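Local coordinates for Ice-binding protein 1 (Shewanella frigidimarina, PDB 6BG8) that adsorbs the bacterium onto ice and inhibits the growth of ice crystals, represented here by its C-terminal DUF3494 domain, at residues F14-S19 against V227-N232; I22-G27 against A46-G51; L122-G127 against G140-D145; A132-L137 against G159-S164; I171-G176 against N197-V202. All blocks are in the same frame, centred on the assembly; numbering follows the deposited sequence. Where two conformers were deposited one is given.

Interaction 1 of 5, residues F14-S19 against V227-N232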
# COMPACT_ATOMS: atom_id res chain seq x y z
N PHE A 14 2.84 -1.56 8.78
CA PHE A 14 1.43 -1.51 8.41
C PHE A 14 1.17 -2.30 7.13
O PHE A 14 1.93 -2.18 6.16
CB PHE A 14 0.95 -0.08 8.22
CG PHE A 14 0.92 0.72 9.49
CD1 PHE A 14 -0.13 0.57 10.40
CD2 PHE A 14 1.93 1.63 9.77
CE1 PHE A 14 -0.16 1.33 11.57
CE2 PHE A 14 1.91 2.38 10.94
CZ PHE A 14 0.86 2.23 11.84
N ALA A 15 0.11 -3.10 7.15
CA ALA A 15 -0.53 -3.54 5.92
C ALA A 15 -1.34 -2.42 5.30
O ALA A 15 -1.37 -2.26 4.07
CB ALA A 15 -1.42 -4.76 6.21
N MET A 16 -2.02 -1.62 6.13
CA MET A 16 -2.85 -0.53 5.65
C MET A 16 -2.74 0.65 6.60
O MET A 16 -2.75 0.47 7.82
CB MET A 16 -4.31 -0.95 5.51
CG MET A 16 -4.51 -2.18 4.64
SD MET A 16 -6.24 -2.60 4.37
CE MET A 16 -6.89 -2.70 6.01
N LEU A 17 -2.64 1.84 6.03
CA LEU A 17 -2.48 3.05 6.83
C LEU A 17 -3.10 4.21 6.08
O LEU A 17 -2.81 4.41 4.90
CB LEU A 17 -0.99 3.33 7.10
CG LEU A 17 -0.61 4.58 7.90
CD1 LEU A 17 -1.01 4.43 9.37
CD2 LEU A 17 0.88 4.86 7.79
N ALA A 18 -3.95 4.98 6.76
CA ALA A 18 -4.64 6.08 6.12
C ALA A 18 -4.72 7.27 7.07
O ALA A 18 -4.66 7.12 8.29
CB ALA A 18 -6.05 5.68 5.66
N SER A 19 -4.86 8.46 6.48
CA SER A 19 -5.08 9.67 7.27
C SER A 19 -6.46 9.66 7.92
O SER A 19 -6.60 9.96 9.11
CB SER A 19 -4.91 10.90 6.38
OG SER A 19 -5.39 12.07 7.03
N VAL A 227 -8.41 4.37 2.94
CA VAL A 227 -8.28 3.09 2.26
C VAL A 227 -9.60 2.36 2.41
O VAL A 227 -10.08 2.16 3.53
CB VAL A 227 -7.13 2.24 2.83
CG1 VAL A 227 -7.08 0.90 2.11
CG2 VAL A 227 -5.79 2.95 2.73
N THR A 228 -10.20 1.96 1.29
CA THR A 228 -11.45 1.20 1.34
C THR A 228 -11.24 -0.17 0.72
O THR A 228 -10.58 -0.31 -0.31
CB THR A 228 -12.60 1.93 0.63
OG1 THR A 228 -12.40 1.92 -0.80
CG2 THR A 228 -12.71 3.35 1.13
N LEU A 229 -11.79 -1.19 1.39
CA LEU A 229 -11.78 -2.57 0.95
C LEU A 229 -13.20 -3.04 0.65
O LEU A 229 -14.16 -2.61 1.29
CB LEU A 229 -11.19 -3.51 2.00
CG LEU A 229 -9.80 -3.23 2.55
CD1 LEU A 229 -9.41 -4.42 3.42
CD2 LEU A 229 -8.83 -3.03 1.39
N ASP A 230 -13.30 -3.96 -0.30
CA ASP A 230 -14.54 -4.66 -0.61
C ASP A 230 -14.17 -6.15 -0.71
O ASP A 230 -13.75 -6.62 -1.77
CB ASP A 230 -15.16 -4.11 -1.89
CG ASP A 230 -16.51 -4.74 -2.21
OD1 ASP A 230 -16.97 -5.64 -1.46
OD2 ASP A 230 -17.11 -4.33 -3.23
N ALA A 231 -14.30 -6.86 0.41
CA ALA A 231 -14.09 -8.31 0.45
C ALA A 231 -12.74 -8.72 -0.15
O ALA A 231 -12.66 -9.49 -1.11
CB ALA A 231 -15.23 -9.04 -0.27
N ASN A 232 -11.66 -8.18 0.43
CA ASN A 232 -10.33 -8.38 -0.12
C ASN A 232 -9.47 -9.21 0.81
O ASN A 232 -9.57 -9.12 2.03
CB ASN A 232 -9.63 -7.05 -0.36
CG ASN A 232 -10.43 -6.12 -1.23
OD1 ASN A 232 -10.78 -5.02 -0.81
ND2 ASN A 232 -10.74 -6.57 -2.44

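Interaction 2 of 5, residues I22-G27 against A46-G51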
# COMPACT_ATOMS: atom_id res chain seq x y z
N ILE A 22 -10.21 3.79 7.39
CA ILE A 22 -10.04 2.50 6.73
C ILE A 22 -11.37 1.78 6.86
O ILE A 22 -11.89 1.65 7.98
CB ILE A 22 -8.91 1.66 7.33
CG1 ILE A 22 -7.56 2.36 7.10
CG2 ILE A 22 -8.89 0.27 6.69
CD1 ILE A 22 -6.41 1.74 7.87
N THR A 23 -11.94 1.35 5.74
CA THR A 23 -13.25 0.72 5.75
C THR A 23 -13.22 -0.57 4.95
O THR A 23 -12.39 -0.75 4.05
CB THR A 23 -14.34 1.64 5.18
OG1 THR A 23 -14.22 1.71 3.76
CG2 THR A 23 -14.25 3.04 5.78
N THR A 24 -14.16 -1.46 5.28
CA THR A 24 -14.32 -2.70 4.54
C THR A 24 -15.78 -3.11 4.53
O THR A 24 -16.54 -2.84 5.47
CB THR A 24 -13.49 -3.86 5.12
OG1 THR A 24 -13.61 -5.01 4.27
CG2 THR A 24 -13.99 -4.25 6.51
N THR A 25 -16.18 -3.74 3.43
CA THR A 25 -17.37 -4.56 3.43
C THR A 25 -17.04 -5.91 4.06
O THR A 25 -15.90 -6.19 4.43
CB THR A 25 -17.87 -4.75 2.00
OG1 THR A 25 -16.91 -5.53 1.30
CG2 THR A 25 -18.01 -3.41 1.29
N SER A 26 -18.06 -6.74 4.23
CA SER A 26 -17.81 -8.04 4.83
C SER A 26 -16.97 -8.90 3.87
O SER A 26 -16.92 -8.65 2.67
CB SER A 26 -19.13 -8.74 5.16
OG SER A 26 -19.84 -9.04 3.98
N GLY A 27 -16.29 -9.89 4.43
CA GLY A 27 -15.57 -10.86 3.63
C GLY A 27 -14.10 -10.59 3.40
O GLY A 27 -13.49 -11.28 2.57
N ALA A 46 -14.53 1.36 9.78
CA ALA A 46 -15.88 0.90 9.47
C ALA A 46 -15.83 -0.50 8.87
O ALA A 46 -14.99 -0.80 8.02
CB ALA A 46 -16.60 1.85 8.50
N GLY A 47 -16.76 -1.35 9.32
CA GLY A 47 -16.93 -2.67 8.75
C GLY A 47 -16.15 -3.77 9.43
O GLY A 47 -16.34 -4.94 9.07
N PHE A 48 -15.29 -3.44 10.39
CA PHE A 48 -14.46 -4.43 11.06
C PHE A 48 -15.12 -4.90 12.35
O PHE A 48 -16.03 -4.25 12.89
CB PHE A 48 -13.07 -3.86 11.36
CG PHE A 48 -12.29 -3.51 10.13
CD1 PHE A 48 -11.55 -4.48 9.47
CD2 PHE A 48 -12.31 -2.22 9.61
CE1 PHE A 48 -10.82 -4.17 8.32
CE2 PHE A 48 -11.59 -1.89 8.47
CZ PHE A 48 -10.84 -2.88 7.82
N THR A 49 -14.66 -6.04 12.84
CA THR A 49 -15.23 -6.69 14.02
C THR A 49 -14.20 -6.74 15.14
O THR A 49 -13.27 -7.58 15.08
CB THR A 49 -15.69 -8.10 13.68
OG1 THR A 49 -16.48 -8.07 12.49
CG2 THR A 49 -16.50 -8.68 14.84
N PRO A 50 -14.31 -5.91 16.17
CA PRO A 50 -13.35 -5.98 17.28
C PRO A 50 -13.25 -7.39 17.85
O PRO A 50 -14.26 -8.08 18.04
CB PRO A 50 -13.92 -4.99 18.31
CG PRO A 50 -14.65 -3.98 17.47
CD PRO A 50 -15.25 -4.78 16.33
N GLY A 51 -12.02 -7.83 18.09
CA GLY A 51 -11.76 -9.16 18.59
C GLY A 51 -11.68 -9.21 20.10
O GLY A 51 -12.16 -8.32 20.81

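Interaction 3 of 5, residues L122-G127 against G140-D145. With SO4 (sulfate ion), chain C.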
# COMPACT_ATOMS: atom_id res chain seq x y z
N LEU A 122 2.18 -6.02 -20.87
CA LEU A 122 3.58 -5.63 -20.87
C LEU A 122 4.38 -6.53 -19.92
O LEU A 122 3.85 -7.05 -18.94
CB LEU A 122 3.77 -4.18 -20.44
CG LEU A 122 3.09 -3.11 -21.29
CD1 LEU A 122 3.44 -1.74 -20.73
CD2 LEU A 122 3.54 -3.25 -22.74
N THR A 123 5.66 -6.69 -20.24
CA THR A 123 6.64 -7.25 -19.32
C THR A 123 7.70 -6.17 -19.10
O THR A 123 8.36 -5.76 -20.05
CB THR A 123 7.27 -8.54 -19.86
OG1 THR A 123 6.25 -9.53 -20.03
CG2 THR A 123 8.32 -9.06 -18.89
N LEU A 124 7.82 -5.70 -17.87
CA LEU A 124 8.75 -4.63 -17.52
C LEU A 124 9.84 -5.14 -16.60
O LEU A 124 9.59 -5.97 -15.72
CB LEU A 124 8.02 -3.45 -16.85
CG LEU A 124 7.03 -2.70 -17.74
CD1 LEU A 124 6.35 -1.56 -16.96
CD2 LEU A 124 7.72 -2.18 -19.00
N THR A 125 11.05 -4.61 -16.78
CA THR A 125 12.15 -4.90 -15.89
C THR A 125 12.24 -3.82 -14.81
O THR A 125 11.49 -2.84 -14.80
CB THR A 125 13.44 -5.03 -16.69
OG1 THR A 125 13.50 -3.98 -17.66
CG2 THR A 125 13.43 -6.34 -17.44
N ARG A 126 13.16 -4.02 -13.87
CA ARG A 126 13.26 -3.09 -12.76
C ARG A 126 13.63 -1.69 -13.25
O ARG A 126 14.17 -1.50 -14.35
CB ARG A 126 14.30 -3.57 -11.74
CG ARG A 126 15.72 -3.37 -12.18
CD ARG A 126 16.57 -4.47 -11.62
NE ARG A 126 17.99 -4.17 -11.68
CZ ARG A 126 18.90 -4.73 -10.89
NH1 ARG A 126 18.53 -5.61 -9.97
NH2 ARG A 126 20.18 -4.39 -11.02
N GLY A 127 13.32 -0.71 -12.43
CA GLY A 127 13.58 0.67 -12.78
C GLY A 127 12.53 1.57 -12.17
O GLY A 127 11.73 1.15 -11.34
N GLY A 140 -4.75 -6.50 -19.91
CA GLY A 140 -4.15 -7.79 -19.68
C GLY A 140 -3.32 -7.75 -18.42
O GLY A 140 -3.52 -6.89 -17.56
N THR A 141 -2.36 -8.65 -18.36
CA THR A 141 -1.52 -8.82 -17.18
C THR A 141 -0.27 -7.97 -17.32
O THR A 141 0.32 -7.90 -18.40
CB THR A 141 -1.12 -10.29 -17.03
OG1 THR A 141 -2.29 -11.07 -16.73
CG2 THR A 141 -0.09 -10.47 -15.93
N LEU A 142 0.14 -7.34 -16.23
CA LEU A 142 1.46 -6.73 -16.15
C LEU A 142 2.41 -7.74 -15.52
O LEU A 142 2.17 -8.20 -14.40
CB LEU A 142 1.43 -5.44 -15.33
CG LEU A 142 2.81 -4.86 -14.97
CD1 LEU A 142 3.59 -4.47 -16.24
CD2 LEU A 142 2.66 -3.68 -14.02
N THR A 143 3.47 -8.11 -16.24
CA THR A 143 4.48 -9.02 -15.71
C THR A 143 5.70 -8.20 -15.32
O THR A 143 6.22 -7.42 -16.12
CB THR A 143 4.85 -10.09 -16.74
OG1 THR A 143 3.67 -10.85 -17.07
CG2 THR A 143 5.92 -11.03 -16.17
N LEU A 144 6.15 -8.36 -14.08
CA LEU A 144 7.33 -7.65 -13.59
C LEU A 144 8.47 -8.65 -13.47
O LEU A 144 8.35 -9.65 -12.75
CB LEU A 144 7.04 -6.94 -12.26
CG LEU A 144 5.97 -5.84 -12.38
CD1 LEU A 144 5.62 -5.22 -11.02
CD2 LEU A 144 6.35 -4.77 -13.40
N ASP A 145 9.56 -8.38 -14.19
CA ASP A 145 10.64 -9.32 -14.44
C ASP A 145 11.87 -8.84 -13.68
O ASP A 145 12.51 -7.86 -14.07
CB ASP A 145 10.92 -9.42 -15.94
CG ASP A 145 12.02 -10.42 -16.31
OD1 ASP A 145 12.73 -10.95 -15.44
OD2 ASP A 145 12.16 -10.67 -17.52
S SO4 C . 19.41 -2.06 -14.20
O1 SO4 C . 20.21 -2.20 -12.99
O2 SO4 C . 19.57 -0.74 -14.80
O3 SO4 C . 19.74 -3.18 -15.07
O4 SO4 C . 17.99 -2.15 -13.97
O HOH W 1 2.29 -9.74 -19.19
O HOH W 2 14.68 -6.31 -13.61

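Interaction 4 of 5, residues A132-L137 against G159-S164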
# COMPACT_ATOMS: atom_id res chain seq x y z
N ALA A 132 3.08 11.80 -15.93
CA ALA A 132 2.25 12.82 -15.32
C ALA A 132 0.76 12.56 -15.52
O ALA A 132 -0.07 13.23 -14.89
CB ALA A 132 2.63 14.20 -15.87
N ALA A 133 0.40 11.59 -16.36
CA ALA A 133 -0.99 11.31 -16.68
C ALA A 133 -1.54 10.23 -15.75
O ALA A 133 -0.90 9.84 -14.78
CB ALA A 133 -1.11 10.90 -18.15
N ASP A 134 -2.76 9.77 -16.03
CA ASP A 134 -3.32 8.60 -15.36
C ASP A 134 -2.80 7.32 -16.02
O ASP A 134 -2.48 7.30 -17.22
CB ASP A 134 -4.85 8.58 -15.42
CG ASP A 134 -5.49 9.89 -15.01
OD1 ASP A 134 -5.19 10.39 -13.91
OD2 ASP A 134 -6.32 10.42 -15.78
N VAL A 135 -2.74 6.24 -15.24
CA VAL A 135 -2.30 4.94 -15.74
C VAL A 135 -3.40 3.92 -15.51
O VAL A 135 -4.00 3.87 -14.43
CB VAL A 135 -0.99 4.47 -15.08
CG1 VAL A 135 -0.67 3.04 -15.52
CG2 VAL A 135 0.15 5.42 -15.40
N THR A 136 -3.65 3.08 -16.50
CA THR A 136 -4.56 1.97 -16.34
C THR A 136 -3.82 0.66 -16.55
O THR A 136 -2.84 0.59 -17.30
CB THR A 136 -5.75 2.06 -17.31
OG1 THR A 136 -5.27 2.33 -18.64
CG2 THR A 136 -6.68 3.19 -16.87
N LEU A 137 -4.30 -0.38 -15.86
CA LEU A 137 -3.81 -1.75 -16.00
C LEU A 137 -5.05 -2.59 -16.23
O LEU A 137 -5.66 -3.07 -15.28
CB LEU A 137 -3.02 -2.17 -14.77
CG LEU A 137 -2.66 -3.64 -14.56
CD1 LEU A 137 -2.18 -4.31 -15.84
CD2 LEU A 137 -1.59 -3.74 -13.47
N GLY A 159 1.45 10.91 -11.90
CA GLY A 159 0.90 12.22 -11.59
C GLY A 159 -0.61 12.27 -11.53
O GLY A 159 -1.16 13.24 -11.00
N GLY A 160 -1.28 11.26 -12.07
CA GLY A 160 -2.72 11.17 -11.94
C GLY A 160 -3.14 9.99 -11.09
O GLY A 160 -2.57 9.74 -10.02
N ASN A 161 -4.15 9.26 -11.55
CA ASN A 161 -4.64 8.07 -10.87
C ASN A 161 -3.96 6.81 -11.42
O ASN A 161 -3.33 6.82 -12.48
CB ASN A 161 -6.15 7.94 -11.05
CG ASN A 161 -6.91 9.17 -10.61
OD1 ASN A 161 -6.60 9.77 -9.58
ND2 ASN A 161 -7.93 9.54 -11.38
N LEU A 162 -4.12 5.71 -10.68
CA LEU A 162 -3.78 4.36 -11.14
C LEU A 162 -5.00 3.49 -10.95
O LEU A 162 -5.54 3.41 -9.84
CB LEU A 162 -2.59 3.76 -10.37
CG LEU A 162 -2.35 2.25 -10.56
CD1 LEU A 162 -1.99 1.91 -12.01
CD2 LEU A 162 -1.30 1.69 -9.62
N THR A 163 -5.44 2.83 -12.03
CA THR A 163 -6.64 1.99 -11.99
C THR A 163 -6.39 0.68 -12.72
O THR A 163 -6.08 0.68 -13.91
CB THR A 163 -7.83 2.71 -12.64
OG1 THR A 163 -8.02 3.99 -12.03
CG2 THR A 163 -9.11 1.89 -12.48
N SER A 164 -6.54 -0.44 -12.02
CA SER A 164 -6.55 -1.74 -12.68
C SER A 164 -7.99 -2.21 -12.78
O SER A 164 -8.85 -1.81 -11.99
CB SER A 164 -5.68 -2.77 -11.94
OG SER A 164 -6.15 -3.02 -10.63
O HOH W 3 -6.38 5.59 -13.61

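Interaction 5 of 5, residues I171-G176 against N197-V202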
# COMPACT_ATOMS: atom_id res chain seq x y z
N ILE A 171 -1.21 -8.51 -11.79
CA ILE A 171 0.24 -8.35 -11.76
C ILE A 171 0.84 -9.72 -11.48
O ILE A 171 0.45 -10.40 -10.52
CB ILE A 171 0.67 -7.31 -10.70
CG1 ILE A 171 0.26 -5.90 -11.15
CG2 ILE A 171 2.17 -7.37 -10.45
CD1 ILE A 171 0.28 -4.88 -10.05
N VAL A 172 1.75 -10.15 -12.35
CA VAL A 172 2.49 -11.39 -12.18
C VAL A 172 3.96 -11.05 -11.99
O VAL A 172 4.51 -10.20 -12.70
CB VAL A 172 2.29 -12.33 -13.39
CG1 VAL A 172 3.23 -13.54 -13.31
CG2 VAL A 172 0.85 -12.79 -13.44
N LEU A 173 4.60 -11.74 -11.05
CA LEU A 173 6.01 -11.52 -10.73
C LEU A 173 6.82 -12.72 -11.20
O LEU A 173 6.44 -13.87 -10.93
CB LEU A 173 6.20 -11.30 -9.24
CG LEU A 173 5.25 -10.27 -8.60
CD1 LEU A 173 5.66 -10.03 -7.15
CD2 LEU A 173 5.27 -8.98 -9.40
N ILE A 174 7.92 -12.46 -11.90
CA ILE A 174 8.81 -13.51 -12.36
C ILE A 174 10.25 -13.14 -12.07
O ILE A 174 10.60 -11.97 -11.90
CB ILE A 174 8.65 -13.81 -13.87
CG1 ILE A 174 9.04 -12.59 -14.72
CG2 ILE A 174 7.24 -14.35 -14.18
CD1 ILE A 174 9.17 -12.92 -16.18
N ASN A 175 11.10 -14.17 -12.02
CA ASN A 175 12.56 -14.04 -12.06
C ASN A 175 13.08 -13.14 -10.93
O ASN A 175 13.91 -12.25 -11.15
CB ASN A 175 13.02 -13.52 -13.42
CG ASN A 175 12.57 -14.41 -14.58
OD1 ASN A 175 12.26 -15.58 -14.39
ND2 ASN A 175 12.54 -13.85 -15.78
N GLY A 176 12.60 -13.38 -9.71
CA GLY A 176 13.10 -12.71 -8.53
C GLY A 176 12.29 -11.51 -8.09
O GLY A 176 12.48 -11.03 -6.97
N ASN A 197 -5.30 -9.78 -8.99
CA ASN A 197 -4.16 -10.07 -8.13
C ASN A 197 -3.18 -8.92 -8.27
O ASN A 197 -2.65 -8.69 -9.36
CB ASN A 197 -3.48 -11.38 -8.52
CG ASN A 197 -4.38 -12.59 -8.38
OD1 ASN A 197 -5.12 -12.71 -7.40
ND2 ASN A 197 -4.31 -13.50 -9.35
N PHE A 198 -2.95 -8.20 -7.17
CA PHE A 198 -2.13 -6.99 -7.15
C PHE A 198 -0.94 -7.19 -6.22
O PHE A 198 -1.07 -7.81 -5.15
CB PHE A 198 -2.97 -5.78 -6.69
CG PHE A 198 -2.25 -4.45 -6.84
CD1 PHE A 198 -1.30 -4.06 -5.91
CD2 PHE A 198 -2.55 -3.60 -7.89
CE1 PHE A 198 -0.63 -2.86 -6.05
CE2 PHE A 198 -1.89 -2.39 -8.03
CZ PHE A 198 -0.93 -2.02 -7.11
N SER A 199 0.23 -6.67 -6.63
CA SER A 199 1.46 -6.74 -5.84
C SER A 199 2.09 -5.36 -5.73
O SER A 199 2.17 -4.64 -6.73
CB SER A 199 2.47 -7.70 -6.49
OG SER A 199 2.13 -9.04 -6.23
N GLY A 200 2.54 -5.00 -4.54
CA GLY A 200 3.32 -3.79 -4.36
C GLY A 200 2.83 -2.92 -3.21
O GLY A 200 1.75 -3.12 -2.65
N ASN A 201 3.66 -1.93 -2.88
CA ASN A 201 3.35 -0.97 -1.82
C ASN A 201 2.73 0.27 -2.46
O ASN A 201 3.40 1.00 -3.19
CB ASN A 201 4.61 -0.60 -1.04
CG ASN A 201 5.30 -1.81 -0.45
OD1 ASN A 201 4.90 -2.31 0.60
ND2 ASN A 201 6.33 -2.31 -1.14
N VAL A 202 1.46 0.52 -2.15
CA VAL A 202 0.73 1.62 -2.77
C VAL A 202 0.82 2.84 -1.86
O VAL A 202 0.42 2.79 -0.70
CB VAL A 202 -0.74 1.22 -3.01
CG1 VAL A 202 -1.51 2.36 -3.63
CG2 VAL A 202 -0.81 -0.01 -3.90
O HOH W 4 -0.04 -9.93 -7.76

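Interaction 1 of 5, residues F14-S19 against V227-N232
A18 and V227 have the closest CA atoms across this contact, at 6.1 Å, and the axes of strands 16-18 and 227-229 come no nearer than 8.2 Å with their directions at 133°, so the two strands face each other through side chains and do not pair edge to edge. M16 and L229 reach toward each other tip to tip. The sulfur does most of the touching: M16 SD sits 3.8 Å from L229 CD1 and almost as near to CD2 and CG, facing the fork of the leucine. The bend at chi3 (-54°) turns M16 CE back to the same branch, 4.0 Å from L229 CD1. Nearer the other end, the CB of A18 lies 4.0 Å from V227 CG2, the branch that stands anti to the carbonyl carbon; V227 CG1 looks instead toward the M16 sulfur. All the touching residues are buried. L17 turns its CB away from V227-N232, and its CD1 lies 3.7 Å above the centre of the F14 ring, beside helix 84-103. Beyond L229 the chain becomes polar: D230 N donates to N232 OD1 at 2.8 Å from above the carbonyl plane, while N232 ND2 is taken up by R211 O and A214 O. The D230 carboxylate bonds T25 OG1 and T212 OG1, the latter belonging to a probable ice-binding residue. Two walls of adjacent coils meeting across an apolar interior, with polar turns at the rim, are characteristic of the beta-solenoid of DUF3494 ice-binding domains.

Interaction 2 of 5, residues I22-G27 against A46-G51
A46 pairs with T23 in a short parallel beta bridge, the edge link of the sheet that continues through strand 226-229. A46 N donates to I22 O at 3.2 Å and A46 O accepts T24 N at 2.9 Å, so both polar groups of A46 point into the partner strand. Its CB lies beside the methyl of T23, 3.8 Å from CG2. At G47 a positive phi turns the backbone off the strand, and its CA comes 3.3 Å from T24 O (CA-H...O); glycine suits both, since a CB would clash there. F48 then swings its ring back. T24 CG2 stands 3.6 Å from the ring centroid, only 10° off the normal, a CH-pi contact over the centre of one face. This methyl is set between backbone N and carbonyl carbon because T24 OG1 stands anti to the N (chi1 -175°), where it bonds T25 O. I22 O approaches the ring edge in plane, near CE2, and I22 CG2 touches CZ. The ring also stacks with F57, and T49 OG1 bonds E59. Two backbone bonds thus define a one-pair bridge; beyond it contact passes to F48, a methyl over its face and I22 O at its edge.

Interaction 3 of 5, residues L122-G127 against G140-D145
L124 CD1 meets L142 CD1 at 4.1 Å, the two side chains crossing at about a right angle on the inner face of a three-strand parallel sheet, one wall of the beta-solenoid. L142 CG stands anti to the backbone N (chi1 169°), and its CD1 also rests against L122 CB. Next to it L144 CD2 packs on L124 CB, with F156 of strand 154-158 touching both leucines from within. The backbones are zipped in parallel register by T143 N to L122 O, L124 N to T143 O and D145 N to L124 O, each 2.9 Å and near straight. On the outward face T123 and T143 lie side by side, pointing the same way, T123 OG1 3.6 Å from T143 CB. T123 CG2 crosses to D145 CB at 3.9 Å, while D145 OD1 turns elsewhere, to E147 N and N175 ND2. Water 1 closes the N-terminal end, donating to L122 O and T141 O and bonding T143 OG1. In one of two deposited conformers, so less certainly, R126 NE and NH2 bond a sulfate, probably from the crystallisation liquor, and NH1 salt-bridges D149. On the backbone side, water 2 accepts from R126 N and donates to D145 O at 2.7 Å.

Interaction 4 of 5, residues A132-L137 against G159-S164
V135 CG1 and L162 CD1 touch at 3.9 Å on the buried face of the contact, crossing at a slant. That spacing is ordinary; the close packing is at L137 O, 3.1 Å from S164 CA and 3.4 Å from S164 CB. V135 CG1 and L162 CG both stand anti to their backbone N (chi1 173° and 167°), and L162 CD1 also rests near V135 O. The strands run parallel, linked by V135 N to N161 O, T163 N to V135 O and L137 N to T163 O, the last 2.8 Å long. V135 O is gripped twice, since water 3 donates to it while bonding T163 OG1. These strands, 135-137 and 162-164, are neighbouring rungs at one end of the seven-strand wall of the beta-solenoid. On its outward face T136 and T163 sit level, and T136 OG1 bonds E118. Looser and more solvent-exposed is the side where the turns meet, A132-D134 against G159-N161. A133 O takes only a weak bond from G160 N. D134 does the stronger work: OD1 accepts N161 N at 2.8 Å, met on the anti side of the carboxylate, and reaches the bare CA of G160, while N161 OD1 bonds K189 N.

Interaction 5 of 5, residues I171-G176 against N197-V202
I171 N donates to N197 O, a direct hydrogen bond of 2.8 Å that approaches nearly along the C=O axis. A second polar link is indirect: water 4 donates to I171 O and is bonded to S199 OG, so both backbone ends of I171 are tied to the 197-199 strand. The strands themselves diverge, their axes 6.2 Å apart at closest and at 55°, and they form no further backbone pairing with each other. The CH-pi contact belongs to the same isoleucine. Its CD1 sits 4.0 Å from the centroid of the F198 ring, above one face but offset toward the rim, nearest to CD2. The extended chi2 (164°) carries CD1 out to this ring, and the two side chains lie side by side, pointing the same way. F198 CB points away from I171-G176; CG stands anti to the backbone N, and the ring lies alongside the isoleucine. The remaining van der Waals contacts gather at S199. I171 CG2 reaches S199 CB at 4.0 Å, and L173 CD1 touches the same CB from its own position two residues on. L173 CD1 also lies 3.8 Å from S199 OG. W184 of strand 182-186 borders the group: its NE1 bonds S199 O, its ring meets that of F198 with planes at about 50°, and I171 packs on it too. L144 of strand 142-145 backs both I171 and L173, I192 of strand 190-192 touches F198, and at G200 the chain turns the corner of the beta-solenoid into the wall that holds strands 182-186 and 219-222.

Overall arrangement
All five contacts lie within one ice-binding domain, a beta-solenoid. Interaction 1 joins its sequence ends and encloses the rest; within it come interaction 2, then interactions 3 and 4, whose segments alternate along the chain, then interaction 5. Interactions 1 and 2 touch, as neighbouring strands 226-229 and 21-24 share the seven-strand sheet that ends, at 135-137, in interaction 4. Interactions 3 and 5 have centres 9 Å apart and share the three-strand sheet; interaction 4 touches both through L137. Interactions 2 and 3 lie on opposite sides of the chain centre, about 33 Å apart between centres. The N-terminal strands thus stack directly on the last C-terminal ones, mid-solenoid, close to the probable ice-binding residue T212.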